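Local atomic coordinates of coenzyme A transferase (Yersinia pestis, PDB entry 3QLI), a protein that binds coenzyme A and probably transfers it between carboxylic acids, as an acetate CoA-transferase would. Residues Ala20-Asp23 with Glu24-Thr28; Ile85-Tyr88 with Glu89-Asn92. All coordinates share one frame; numbering follows the deposited sequence.

Interaction 1. Residues Ala20-Asp23 with Glu24-Thr28; sequences ALYD and EKLTT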
loop_
_atom_site.group_PDB
_atom_site.type_symbol
_atom_site.label_atom_id
_atom_site.label_comp_id
_atom_site.label_asym_id
_atom_site.label_seq_id
_atom_site.Cartn_x
_atom_site.Cartn_y
_atom_site.Cartn_z
ATOM N N ALA A 20 39.865 -15.779 22.878
ATOM C CA ALA A 20 40.844 -14.712 22.759
ATOM C C ALA A 20 40.192 -13.474 22.149
ATOM O O ALA A 20 40.460 -12.348 22.573
ATOM C CB ALA A 20 42.044 -15.163 21.918
ATOM N N LEU A 21 39.336 -13.680 21.154
ATOM C CA LEU A 21 38.650 -12.556 20.526
ATOM C C LEU A 21 37.692 -11.918 21.523
ATOM O O LEU A 21 37.593 -10.697 21.596
ATOM C CB LEU A 21 37.890 -13.000 19.272
ATOM C CG LEU A 21 38.737 -13.503 18.104
ATOM C CD1 LEU A 21 37.863 -13.899 16.913
ATOM C CD2 LEU A 21 39.746 -12.435 17.709
ATOM N N TYR A 22 36.992 -12.749 22.293
ATOM C CA TYR A 22 36.024 -12.251 23.265
ATOM C C TYR A 22 36.717 -11.359 24.289
ATOM O O TYR A 22 36.219 -10.288 24.649
ATOM C CB TYR A 22 35.353 -13.419 23.970
ATOM C CG TYR A 22 34.081 -13.091 24.720
ATOM C CD1 TYR A 22 32.832 -13.285 24.132
ATOM C CD2 TYR A 22 34.120 -12.615 26.026
ATOM C CE1 TYR A 22 31.659 -13.013 24.828
ATOM C CE2 TYR A 22 32.952 -12.337 26.726
ATOM C CZ TYR A 22 31.723 -12.532 26.119
ATOM O OH TYR A 22 30.558 -12.260 26.807
ATOM N N ASP A 23 37.878 -11.809 24.753
ATOM C CA ASP A 23 38.613 -11.085 25.775
ATOM C C ASP A 23 39.153 -9.766 25.234
ATOM O O ASP A 23 39.182 -8.769 25.952
ATOM C CB ASP A 23 39.741 -11.945 26.343
ATOM C CG ASP A 23 39.226 -13.210 27.003
ATOM O OD1 ASP A 23 38.256 -13.141 27.793
ATOM O OD2 ASP A 23 39.790 -14.285 26.718
ATOM N N GLU A 24 39.572 -9.756 23.974
ATOM C CA GLU A 24 40.024 -8.517 23.344
ATOM C C GLU A 24 38.883 -7.506 23.188
ATOM O O GLU A 24 39.074 -6.312 23.398
ATOM C CB GLU A 24 40.654 -8.801 21.983
ATOM C CG GLU A 24 41.826 -9.775 22.034
ATOM C CD GLU A 24 42.320 -10.161 20.650
ATOM O OE1 GLU A 24 43.158 -11.087 20.547
ATOM O OE2 GLU A 24 41.867 -9.536 19.664
ATOM N N LYS A 25 37.695 -7.992 22.831
ATOM C CA LYS A 25 36.546 -7.120 22.557
ATOM C C LYS A 25 35.744 -6.713 23.788
ATOM O O LYS A 25 35.021 -5.712 23.760
ATOM C CB LYS A 25 35.607 -7.797 21.546
ATOM C CG LYS A 25 36.186 -7.926 20.141
ATOM C CD LYS A 25 35.414 -8.964 19.339
ATOM C CE LYS A 25 36.140 -9.341 18.051
ATOM N NZ LYS A 25 36.141 -8.262 17.042
ATOM N N LEU A 26 35.849 -7.498 24.857
ATOM C CA LEU A 26 35.080 -7.257 26.062
ATOM C C LEU A 26 35.561 -5.973 26.732
ATOM O O LEU A 26 36.767 -5.774 26.899
ATOM C CB LEU A 26 35.222 -8.440 27.037
ATOM C CG LEU A 26 34.479 -8.321 28.372
ATOM C CD1 LEU A 26 32.958 -8.328 28.182
ATOM C CD2 LEU A 26 34.896 -9.437 29.343
ATOM N N THR A 27 34.624 -5.112 27.120
ATOM C CA THR A 27 34.979 -3.841 27.746
ATOM C C THR A 27 33.870 -3.325 28.667
ATOM O O THR A 27 32.904 -4.040 28.950
ATOM C CB THR A 27 35.341 -2.805 26.673
ATOM O OG1 THR A 27 35.980 -1.673 27.281
ATOM C CG2 THR A 27 34.094 -2.375 25.905
ATOM N N THR A 28 34.006 -2.097 29.163
ATOM C CA THR A 28 32.943 -1.530 29.987
ATOM C C THR A 28 31.988 -0.751 29.100
ATOM O O THR A 28 32.379 -0.278 28.035
ATOM C CB THR A 28 33.489 -0.579 31.050
ATOM O OG1 THR A 28 34.149 0.515 30.401
ATOM C CG2 THR A 28 34.477 -1.322 31.981
#
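Glu24 runs along the helix surface beside the turn that begins at Ala20. Its CB sits 3.6 Å from both Ala20 O and Leu21 O. The next atom, CG, comes closest to the earlier turn, 3.0 Å from Ala20 O, because chi1 of -57° sets CG beside the backbone N and opposite the carbonyl carbon. From there the chain runs extended, so CD and OE1 stay alongside the Ala20 carbonyl, while OE2 reaches CD2 of Leu21 at 4.1 Å, the two side chains crossing at a slant. Ala20 O is itself taken by Glu24 N at 3.1 Å, so the aliphatic part of Glu24 lies against a carbonyl already engaged in a backbone bond.

Lys25 N follows with a bond to Leu21 O, and the lysine's CB, CG and CD pass over that same oxygen. Its ammonium leaves the helix for the carbonyl of Val199. One residue on, Leu26 N reaches Tyr22 O at 2.8 Å, with a more bent N-H...O angle of 134°. Leu26 CD1 meets Tyr22 CE2 at 4.3 Å, approaching the ring obliquely, and the tyrosine hydroxyl bonds Glu204.

Leu26 is the first residue to leave helical geometry, and the chain continues extended until Thr28 caps the next helix. These successive i to i+4 bonds are those of the last turn of an alpha-helix, here helix 18-25, whose end is tied to strand 201-204 through backbone bonds of Lys25 and Thr27 with Ile202.

Interaction 2. Residues Ile85-Tyr88 with Glu89-Asn92; sequences ILRY and ELNN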
loop_
_atom_site.group_PDB
_atom_site.type_symbol
_atom_site.label_atom_id
_atom_site.label_comp_id
_atom_site.label_asym_id
_atom_site.label_seq_id
_atom_site.Cartn_x
_atom_site.Cartn_y
_atom_site.Cartn_z
ATOM N N ILE A 85 18.748 7.586 27.143
ATOM C CA ILE A 85 19.088 8.436 25.998
ATOM C C ILE A 85 17.998 9.403 25.547
ATOM O O ILE A 85 18.288 10.508 25.096
ATOM C CB ILE A 85 19.621 7.627 24.790
ATOM C CG1 ILE A 85 18.592 6.601 24.317
ATOM C CG2 ILE A 85 20.942 6.958 25.138
ATOM C CD1 ILE A 85 18.763 6.210 22.869
ATOM N N LEU A 86 16.748 8.973 25.649
ATOM C CA LEU A 86 15.616 9.785 25.218
ATOM C C LEU A 86 15.132 10.814 26.248
ATOM O O LEU A 86 14.164 11.525 25.993
ATOM C CB LEU A 86 14.456 8.890 24.771
ATOM C CG LEU A 86 14.751 7.958 23.593
ATOM C CD1 LEU A 86 13.509 7.190 23.171
ATOM C CD2 LEU A 86 15.331 8.727 22.419
ATOM N N ARG A 87 15.776 10.879 27.411
ATOM C CA ARG A 87 15.345 11.832 28.437
ATOM C C ARG A 87 15.316 13.236 27.851
ATOM O O ARG A 87 16.256 13.649 27.179
ATOM C CB ARG A 87 16.267 11.796 29.665
ATOM C CG ARG A 87 16.059 10.586 30.566
ATOM C CD ARG A 87 16.555 10.842 31.993
ATOM N NE ARG A 87 17.877 11.467 32.049
ATOM C CZ ARG A 87 19.027 10.797 31.988
ATOM N NH1 ARG A 87 19.019 9.482 31.843
ATOM N NH2 ARG A 87 20.187 11.440 32.063
ATOM N N TYR A 88 14.233 13.960 28.113
ATOM C CA TYR A 88 14.015 15.291 27.543
ATOM C C TYR A 88 15.241 16.188 27.688
ATOM O O TYR A 88 15.609 16.914 26.761
ATOM C CB TYR A 88 12.793 15.942 28.204
ATOM C CG TYR A 88 12.324 17.221 27.545
ATOM C CD1 TYR A 88 11.388 17.193 26.511
ATOM C CD2 TYR A 88 12.804 18.459 27.965
ATOM C CE1 TYR A 88 10.954 18.352 25.906
ATOM C CE2 TYR A 88 12.369 19.630 27.367
ATOM C CZ TYR A 88 11.446 19.572 26.342
ATOM O OH TYR A 88 11.016 20.735 25.745
ATOM N N GLU A 89 15.896 16.109 28.840
ATOM C CA GLU A 89 17.004 17.019 29.141
ATOM C C GLU A 89 18.200 16.800 28.232
ATOM O O GLU A 89 19.079 17.656 28.139
ATOM C CB GLU A 89 17.443 16.871 30.596
ATOM C CG GLU A 89 16.285 16.777 31.575
ATOM C CD GLU A 89 15.837 15.343 31.794
ATOM O OE1 GLU A 89 16.654 14.534 32.299
ATOM O OE2 GLU A 89 14.676 15.025 31.463
ATOM N N LEU A 90 18.246 15.653 27.562
ATOM C CA LEU A 90 19.358 15.338 26.668
ATOM C C LEU A 90 19.005 15.575 25.203
ATOM O O LEU A 90 19.815 15.323 24.312
ATOM C CB LEU A 90 19.803 13.886 26.858
ATOM C CG LEU A 90 20.128 13.416 28.276
ATOM C CD1 LEU A 90 20.473 11.935 28.282
ATOM C CD2 LEU A 90 21.262 14.231 28.872
ATOM N N ASN A 91 17.791 16.056 24.962
ATOM C CA ASN A 91 17.305 16.300 23.608
ATOM C C ASN A 91 18.186 17.199 22.742
ATOM O O ASN A 91 18.127 17.132 21.516
ATOM C CB ASN A 91 15.879 16.854 23.648
ATOM C CG ASN A 91 15.141 16.644 22.344
ATOM O OD1 ASN A 91 15.170 17.497 21.458
ATOM N ND2 ASN A 91 14.477 15.501 22.217
ATOM N N ASN A 92 18.996 18.039 23.374
ATOM C CA ASN A 92 19.868 18.950 22.638
ATOM C C ASN A 92 21.162 18.297 22.163
ATOM O O ASN A 92 21.938 18.902 21.427
ATOM C CB ASN A 92 20.193 20.178 23.490
ATOM C CG ASN A 92 21.006 19.834 24.724
ATOM O OD1 ASN A 92 20.733 18.847 25.406
ATOM N ND2 ASN A 92 22.012 20.650 25.016
HETATM O O HOH W 1 14.645 13.280 24.023
#
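Arg87 and Glu89 form a salt bridge across a tight turn, with Arg87 NE 3.3 Å from Glu89 OE1. As a hydrogen bond it is weak, with an N-H...O angle of 146°. The carboxylate oxygen comes in at the edge of the guanidinium, in its plane, and the planes of the two groups differ by 28°. Glu89 reaches back because its chain bends at chi2 (90°), which also leaves OE2 beside the backbone N and CB of Tyr88. Over one face of the guanidinium, toward its rim, lies Leu90 CD1, 3.8 Å from Arg87 NH2. The arginine is thus met by an acid at its edge and a methyl on a face, while its NH1 bonds the carbonyl of Asp83.

Two backbone bonds close the turn beneath these side chains. Leu90 N bonds Arg87 O at 2.9 Å, and Asn91 N bonds Tyr88 O at 3.0 Å. Farther out, a water links the turn to the preceding residues: it donates to Leu86 O and accepts from Asn91 ND2, an amide that also bonds Val120 O. Tyr88 lays its ring against Leu108 and Arg111 of helix 103-114, and its hydroxyl bonds Asp115 just beyond the helix, while Leu90 packs on helix 52-63. The two consecutive i to i+3 bonds are characteristic of a short 3-10 turn, here in the connection from helix 79-83 to strand 94-98.

In the fold
Interaction 1 precedes interaction 2 along the chain, and all four segments belong to the N-terminal acetyl-CoA hydrolase/transferase region. Their centres are 30 Å apart and their nearest atoms about 14 Å, so they do not touch. Both border the same six-stranded parallel sheet, at opposite ends: residues 20-28 pack against strand 201-204, the outermost strand on one side within the chain, and residues 85-92 lead into strand 94-98 on the other. Interaction 1 lies at the surface, far from the coenzyme A-binding residues. Interaction 2 is nearer to one, the side chain of Tyr88 being about 11 Å from that of Arg106, a coenzyme A-binding residue.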